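Local coordinates for hydroxyethylphosphonate dioxygenase (Streptomyces albus, PDB 6B9R), which probably converts 2-hydroxyethylphosphonate into hydroxymethylphosphonate by an iron-dependent oxidative cleavage of its carbon-carbon bond, at residues P340-S344 with T361-Q365. Residues are numbered along the deposited sequence; the frame is centred on the assembly and turned at random.
Sequences PHTTS and TYQHQ
Three hydrogen bonds cross this contact, two of them short. His341 ND1 and Tyr362 OH meet at 2.5 Å, and Gln363 NE2 gives a nearly straight bond of 2.7 Å to the backbone His341 O. The same amide reaches Thr343 OG1 at 3.2 Å, spanning Thr342, whose CB points away and whose hydroxyl bonds to Tyr208. With Gln363 at chi1 m, chi2 t, Thr361 OG1 accepts from Gln363 N (3.1 Å), closing an ST turn with Tyr362 at phi/psi -71/-8, and donates to Gln363 OE1 (2.7 Å). The segments run into strands 343-349 and 364-369, which do not pair directly: strand 412-419 runs between them in one of the two antiparallel sheets, part of a β-rich domain consistent with the cupin fold of this family, and beside the Arg418 end of that strand side chains span the gap. The closest CA atoms, those of His341 and Gln363, stay 7.1 Å apart. His341 turns at -91/7 before Thr342 and Thr343 extend. With chi1 m for His341 and p for Tyr362, the rings meet obliquely, planes at 83° and centroids 5.2 Å apart. Gln363 also lies on Arg418 and on Ala248 of the second subunit, whose O accepts from Thr343 OG1.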
loop_
_atom_site.group_PDB
_atom_site.type_symbol
_atom_site.label_atom_id
_atom_site.label_comp_id
_atom_site.label_asym_id
_atom_site.label_seq_id
_atom_site.Cartn_x
_atom_site.Cartn_y
_atom_site.Cartn_z
ATOM N N PRO A 340 -10.793 -8.745 -0.828
ATOM C CA PRO A 340 -11.903 -8.668 0.130
ATOM C C PRO A 340 -12.572 -7.306 0.175
ATOM O O PRO A 340 -13.731 -7.218 0.589
ATOM C CB PRO A 340 -11.225 -8.996 1.467
ATOM C CG PRO A 340 -9.789 -8.452 1.262
ATOM C CD PRO A 340 -9.489 -8.886 -0.158
ATOM N N HIS A 341 -11.892 -6.246 -0.246
ATOM C CA HIS A 341 -12.453 -4.903 -0.200
ATOM C C HIS A 341 -13.188 -4.518 -1.473
ATOM O O HIS A 341 -13.576 -3.353 -1.619
ATOM C CB HIS A 341 -11.342 -3.900 0.097
ATOM C CG HIS A 341 -10.458 -4.334 1.220
ATOM N ND1 HIS A 341 -10.921 -4.480 2.512
ATOM C CD2 HIS A 341 -9.159 -4.709 1.238
ATOM C CE1 HIS A 341 -9.930 -4.893 3.285
ATOM N NE2 HIS A 341 -8.855 -5.051 2.535
ATOM N N THR A 342 -13.376 -5.457 -2.402
ATOM C CA THR A 342 -14.182 -5.215 -3.587
ATOM C C THR A 342 -15.576 -5.775 -3.336
ATOM O O THR A 342 -15.727 -6.975 -3.086
ATOM C CB THR A 342 -13.551 -5.844 -4.830
ATOM O OG1 THR A 342 -12.340 -5.147 -5.143
ATOM C CG2 THR A 342 -14.497 -5.729 -6.015
ATOM N N THR A 343 -16.582 -4.903 -3.371
ATOM C CA THR A 343 -17.989 -5.293 -3.277
ATOM C C THR A 343 -18.680 -4.848 -4.551
ATOM O O THR A 343 -18.607 -3.672 -4.915
ATOM C CB THR A 343 -18.689 -4.637 -2.077
ATOM O OG1 THR A 343 -17.991 -4.950 -0.873
ATOM C CG2 THR A 343 -20.157 -5.108 -1.963
ATOM N N SER A 344 -19.353 -5.778 -5.220
ATOM C CA SER A 344 -20.111 -5.468 -6.419
ATOM C C SER A 344 -21.578 -5.791 -6.164
ATOM O O SER A 344 -21.905 -6.882 -5.671
ATOM C CB SER A 344 -19.559 -6.253 -7.611
ATOM O OG SER A 344 -19.562 -7.639 -7.321
ATOM N N THR A 361 -18.503 3.734 4.183
ATOM C CA THR A 361 -17.532 2.671 4.029
ATOM C C THR A 361 -16.167 3.285 3.750
ATOM O O THR A 361 -16.054 4.410 3.250
ATOM C CB THR A 361 -17.917 1.692 2.900
ATOM O OG1 THR A 361 -16.870 0.731 2.724
ATOM C CG2 THR A 361 -18.145 2.430 1.574
ATOM N N TYR A 362 -15.126 2.524 4.082
ATOM C CA TYR A 362 -13.762 2.884 3.709
ATOM C C TYR A 362 -13.491 2.745 2.215
ATOM O O TYR A 362 -12.414 3.145 1.760
ATOM C CB TYR A 362 -12.769 2.011 4.480
ATOM C CG TYR A 362 -12.889 0.524 4.174
ATOM C CD1 TYR A 362 -13.794 -0.284 4.862
ATOM C CD2 TYR A 362 -12.094 -0.066 3.203
ATOM C CE1 TYR A 362 -13.892 -1.646 4.580
ATOM C CE2 TYR A 362 -12.187 -1.401 2.912
ATOM C CZ TYR A 362 -13.084 -2.189 3.603
ATOM O OH TYR A 362 -13.147 -3.523 3.306
ATOM N N GLN A 363 -14.418 2.169 1.450
ATOM C CA GLN A 363 -14.197 1.926 0.033
ATOM C C GLN A 363 -14.521 3.162 -0.791
ATOM O O GLN A 363 -15.392 3.953 -0.429
ATOM C CB GLN A 363 -15.084 0.772 -0.453
ATOM C CG GLN A 363 -14.813 -0.553 0.225
ATOM C CD GLN A 363 -16.039 -1.427 0.200
ATOM O OE1 GLN A 363 -17.091 -1.056 0.732
ATOM N NE2 GLN A 363 -15.927 -2.575 -0.445
ATOM N N HIS A 364 -13.807 3.320 -1.911
ATOM C CA HIS A 364 -14.309 4.145 -3.010
ATOM C C HIS A 364 -15.592 3.525 -3.546
ATOM O O HIS A 364 -15.762 2.310 -3.509
ATOM C CB HIS A 364 -13.293 4.208 -4.154
ATOM C CG HIS A 364 -11.979 4.826 -3.782
ATOM N ND1 HIS A 364 -11.745 6.180 -3.863
ATOM C CD2 HIS A 364 -10.824 4.270 -3.348
ATOM C CE1 HIS A 364 -10.504 6.434 -3.492
ATOM N NE2 HIS A 364 -9.925 5.292 -3.170
ATOM N N GLN A 365 -16.480 4.343 -4.110
ATOM C CA GLN A 365 -17.674 3.786 -4.745
ATOM C C GLN A 365 -17.883 4.366 -6.136
ATOM O O GLN A 365 -17.636 5.552 -6.371
ATOM C CB GLN A 365 -18.932 4.020 -3.897
ATOM C CG GLN A 365 -18.780 3.458 -2.498
ATOM C CD GLN A 365 -20.048 3.557 -1.697
ATOM O OE1 GLN A 365 -21.045 2.895 -2.009
ATOM N NE2 GLN A 365 -20.023 4.384 -0.653
#